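Local coordinates for protein fructose-bisphosphate aldolase (Plasmodium falciparum, PDB 4TR9) that belongs to the class I fructose-bisphosphate aldolase family, whose chain folds as a TIM barrel and assembles here as a tetramer, at residues Lys12-Pro15 / Ala16-Glu20; Lys222-Glu226 / Asn227-Leu231. One frame throughout, in Å; residues are numbered along the deposited sequence. Where two conformers were deposited one is given.

Contact 1: Lys12-Pro15 / Ala16-Glu20; sequences KKLP and ADVAE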
loop_
_atom_site.group_PDB
_atom_site.type_symbol
_atom_site.label_atom_id
_atom_site.label_comp_id
_atom_site.label_asym_id
_atom_site.label_seq_id
_atom_site.Cartn_x
_atom_site.Cartn_y
_atom_site.Cartn_z
ATOM N N LYS A 12 10.881 1.243 15.482
ATOM C CA LYS A 12 11.824 1.690 16.501
ATOM C C LYS A 12 13.269 1.399 16.097
ATOM O O LYS A 12 13.537 0.466 15.339
ATOM C CB LYS A 12 11.498 1.024 17.839
ATOM C CG LYS A 12 11.977 1.792 19.059
ATOM C CD LYS A 12 10.904 1.826 20.136
ATOM C CE LYS A 12 10.419 0.428 20.481
ATOM N NZ LYS A 12 11.514 -0.423 21.021
ATOM N N LYS A 13 14.194 2.202 16.611
ATOM C CA LYS A 13 15.609 2.057 16.289
ATOM C C LYS A 13 16.223 0.806 16.909
ATOM O O LYS A 13 15.716 0.267 17.893
ATOM C CB LYS A 13 16.386 3.293 16.747
ATOM C CG LYS A 13 16.138 4.532 15.901
ATOM C CD LYS A 13 16.701 4.358 14.499
ATOM C CE LYS A 13 16.377 5.551 13.616
ATOM N NZ LYS A 13 14.915 5.672 13.364
ATOM N N LEU A 14 17.322 0.355 16.314
ATOM C CA LEU A 14 18.082 -0.773 16.832
ATOM C C LEU A 14 19.055 -0.292 17.901
ATOM O O LEU A 14 19.513 0.851 17.850
ATOM C CB LEU A 14 18.835 -1.471 15.697
ATOM C CG LEU A 14 18.627 -2.977 15.524
ATOM C CD1 LEU A 14 17.151 -3.296 15.357
ATOM C CD2 LEU A 14 19.427 -3.490 14.337
ATOM N N PRO A 15 19.367 -1.154 18.882
ATOM C CA PRO A 15 20.378 -0.816 19.891
ATOM C C PRO A 15 21.722 -0.483 19.246
ATOM O O PRO A 15 22.115 -1.139 18.282
ATOM C CB PRO A 15 20.469 -2.086 20.747
ATOM C CG PRO A 15 19.805 -3.163 19.939
ATOM C CD PRO A 15 18.762 -2.473 19.130
ATOM N N ALA A 16 22.402 0.530 19.778
ATOM C CA ALA A 16 23.619 1.068 19.173
ATOM C C ALA A 16 24.687 0.005 18.937
ATOM O O ALA A 16 25.293 -0.045 17.869
ATOM C CB ALA A 16 24.178 2.188 20.039
ATOM N N ASP A 17 24.909 -0.844 19.935
ATOM C CA ASP A 17 25.913 -1.899 19.837
ATOM C C ASP A 17 25.597 -2.895 18.725
ATOM O O ASP A 17 26.481 -3.283 17.960
ATOM C CB ASP A 17 26.038 -2.635 21.172
ATOM C CG ASP A 17 24.690 -2.944 21.794
ATOM O OD1 ASP A 17 23.765 -2.115 21.655
ATOM O OD2 ASP A 17 24.554 -4.015 22.422
ATOM N N VAL A 18 24.337 -3.307 18.643
ATOM C CA VAL A 18 23.910 -4.266 17.632
ATOM C C VAL A 18 24.035 -3.680 16.231
ATOM O O VAL A 18 24.626 -4.294 15.344
ATOM C CB VAL A 18 22.458 -4.726 17.865
ATOM C CG1 VAL A 18 21.938 -5.485 16.658
ATOM C CG2 VAL A 18 22.371 -5.584 19.117
ATOM N N ALA A 19 23.485 -2.484 16.042
ATOM C CA ALA A 19 23.531 -1.809 14.749
ATOM C C ALA A 19 24.965 -1.530 14.309
ATOM O O ALA A 19 25.264 -1.507 13.114
ATOM C CB ALA A 19 22.736 -0.515 14.803
ATOM N N GLU A 20 25.848 -1.322 15.279
ATOM C CA GLU A 20 27.246 -1.026 14.990
ATOM C C GLU A 20 27.970 -2.259 14.457
ATOM O O GLU A 20 28.732 -2.173 13.495
ATOM C CB GLU A 20 27.948 -0.500 16.244
ATOM C CG GLU A 20 29.319 0.097 15.992
ATOM C CD GLU A 20 29.865 0.825 17.205
ATOM O OE1 GLU A 20 29.147 0.910 18.223
ATOM O OE2 GLU A 20 31.013 1.314 17.138
#
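Pro15 O accepts the amide hydrogen of Ala19 N over 3.0 Å, an almost perfectly straight bond with an N-H...O angle of 179°. The same carbonyl oxygen has Ala19 CB packed against it at 3.6 Å, so the residue that closes the turn touches it with both its amide and its methyl. The next turn follows at once, Glu20 N bonding back to Ala16 O at 2.9 Å.

Apolar side chains pack along one side of this first turn. The pyrrolidine ring of Pro15 lies alongside Val18, both pointing the same way, and its CG rests 3.6 Å from Val18 CG2. The other Val18 branch serves a different neighbour: with CG1 anti to the backbone N (chi1 168°), that methyl meets Leu14 CD2 at 4.0 Å, the two side chains crossing at about a right angle. Leu14 also uses its CB, set 4.1 Å from the methyl of Ala19. Asp17 holds CG between its backbone N and carbonyl carbon (chi1 44°), and its OD1 lies 3.4 Å from Pro15 CB.

The lead-in to the helix is shared with the tetramer, since Leu14 also packs on Cys123 of the second subunit. With proline at the N-cap of helix 16-29, the pairing of Leu14, just before it, with Ala19 in the first turn resembles a hydrophobic staple.

Contact 2: Lys222-Glu226 / Asn227-Leu231; sequences KALQE and NGVLL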
loop_
_atom_site.group_PDB
_atom_site.type_symbol
_atom_site.label_atom_id
_atom_site.label_comp_id
_atom_site.label_asym_id
_atom_site.label_seq_id
_atom_site.Cartn_x
_atom_site.Cartn_y
_atom_site.Cartn_z
ATOM N N LYS A 222 10.794 -1.266 -0.046
ATOM C CA LYS A 222 9.638 -0.664 0.604
ATOM C C LYS A 222 9.259 -1.482 1.830
ATOM O O LYS A 222 9.110 -0.943 2.924
ATOM C CB LYS A 222 8.454 -0.565 -0.359
ATOM C CG LYS A 222 7.206 0.062 0.247
ATOM C CD LYS A 222 7.497 1.444 0.807
ATOM C CE LYS A 222 6.214 2.193 1.138
ATOM N NZ LYS A 222 5.371 1.475 2.133
ATOM N N ALA A 223 9.122 -2.791 1.639
ATOM C CA ALA A 223 8.810 -3.695 2.738
ATOM C C ALA A 223 9.931 -3.700 3.773
ATOM O O ALA A 223 9.686 -3.891 4.964
ATOM C CB ALA A 223 8.561 -5.101 2.215
ATOM N N LEU A 224 11.160 -3.485 3.313
ATOM C CA LEU A 224 12.314 -3.471 4.206
ATOM C C LEU A 224 12.272 -2.296 5.177
ATOM O O LEU A 224 12.628 -2.437 6.347
ATOM C CB LEU A 224 13.618 -3.438 3.407
ATOM C CG LEU A 224 14.099 -4.770 2.827
ATOM C CD1 LEU A 224 15.436 -4.599 2.125
ATOM C CD2 LEU A 224 14.194 -5.832 3.913
ATOM N N GLN A 225 11.833 -1.139 4.693
ATOM C CA GLN A 225 11.836 0.067 5.513
ATOM C C GLN A 225 10.616 0.142 6.427
ATOM O O GLN A 225 10.627 0.861 7.425
ATOM C CB GLN A 225 11.912 1.311 4.626
ATOM C CG GLN A 225 13.134 1.330 3.721
ATOM C CD GLN A 225 13.733 2.712 3.569
ATOM O OE1 GLN A 225 13.285 3.670 4.200
ATOM N NE2 GLN A 225 14.758 2.822 2.732
ATOM N N GLU A 226 9.569 -0.603 6.090
ATOM C CA GLU A 226 8.371 -0.616 6.917
ATOM C C GLU A 226 8.564 -1.505 8.142
ATOM O O GLU A 226 7.911 -1.309 9.166
ATOM C CB GLU A 226 7.159 -1.075 6.107
ATOM C CG GLU A 226 6.833 -0.160 4.936
ATOM C CD GLU A 226 7.007 1.309 5.280
ATOM O OE1 GLU A 226 6.266 1.812 6.152
ATOM O OE2 GLU A 226 7.890 1.960 4.684
ATOM N N ASN A 227 9.468 -2.473 8.032
ATOM C CA ASN A 227 9.792 -3.339 9.157
ATOM C C ASN A 227 11.011 -2.812 9.907
ATOM O O ASN A 227 11.425 -3.378 10.918
ATOM C CB ASN A 227 10.033 -4.774 8.688
ATOM C CG ASN A 227 8.769 -5.445 8.184
ATOM O OD1 ASN A 227 8.275 -5.136 7.099
ATOM N ND2 ASN A 227 8.244 -6.380 8.967
ATOM N N GLY A 228 11.585 -1.729 9.394
ATOM C CA GLY A 228 12.680 -1.047 10.060
ATOM C C GLY A 228 14.021 -1.748 9.991
ATOM O O GLY A 228 14.782 -1.744 10.959
ATOM N N VAL A 229 14.319 -2.348 8.844
ATOM C CA VAL A 229 15.596 -3.021 8.657
ATOM C C VAL A 229 16.703 -2.026 8.337
ATOM O O VAL A 229 16.583 -1.222 7.413
ATOM C CB VAL A 229 15.513 -4.079 7.543
ATOM C CG1 VAL A 229 16.896 -4.400 6.993
ATOM C CG2 VAL A 229 14.850 -5.326 8.076
ATOM N N LEU A 230 17.775 -2.082 9.121
ATOM C CA LEU A 230 18.930 -1.223 8.909
ATOM C C LEU A 230 19.626 -1.589 7.604
ATOM O O LEU A 230 20.216 -2.662 7.486
ATOM C CB LEU A 230 19.904 -1.339 10.082
ATOM C CG LEU A 230 21.053 -0.330 10.125
ATOM C CD1 LEU A 230 20.520 1.068 10.397
ATOM C CD2 LEU A 230 22.080 -0.731 11.171
ATOM N N LEU A 231 19.549 -0.694 6.625
ATOM C CA LEU A 231 20.147 -0.942 5.317
ATOM C C LEU A 231 21.667 -1.009 5.407
ATOM O O LEU A 231 22.311 -1.703 4.620
ATOM C CB LEU A 231 19.726 0.138 4.319
ATOM C CG LEU A 231 18.243 0.170 3.942
ATOM C CD1 LEU A 231 17.962 1.280 2.939
ATOM C CD2 LEU A 231 17.806 -1.177 3.389
#
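Gln225 swings its CG anti to the carbonyl carbon (chi1 -58°) and then bends at chi2, which carries its amide across to Leu231; the leucine, with the same choice at its own first torsion, offers CD1 to Gln225 NE2 at 3.6 Å. The two side chains cross at about a right angle, spanning a Schellman motif that ends helix 206-226.

Gly228 is the C-prime residue of that motif. Its positive phi (74°) turns the chain out of the helix, so that Val229 N reaches back to Leu224 O in a bond of 3.0 Å with an N-H...O angle of 168°. This short, straight bond encloses a weak one from Gly228 N to Gln225 O. Asn227 N to Ala223 O is a separate weak bond, belonging to the last regular turn of the helix.

Hydrophobic contacts follow the same reversal. Leu224 CD2 lies 4.2 Å from Val229 CB, and its other methyl, CD1, is 4.4 Å from Leu231 CD2. Asn227 packs against Trp176 and Ala179 of helix 168-187, and Leu231 against Pro269 and Ala271, neighbours that help to bury both side chains. The Gln225 amide has its polar partner across a subunit boundary: NE2 is hydrogen-bonded to the backbone oxygen of Arg266 of the third subunit.

Overall arrangement
From the N terminus, the chain first passes through contact 1, where the extended lead-in 12-15 turns into helix 16-29, the helix ahead of strand 35-39. Some two hundred residues later, contact 2 ends helix 206-226 and sends the chain toward strand 235-236. One thus starts a helix and the other stops one; each closes a tight local turn, and they follow in series without nesting or crossing. In space their centres are about 14 Å apart, and Ala19 CB touches Leu230 CD2 at 3.7 Å, joining the N-terminal helix to the loop after helix 206-226. Both reach the second and third subunits, placing them near the tetramer's interfaces.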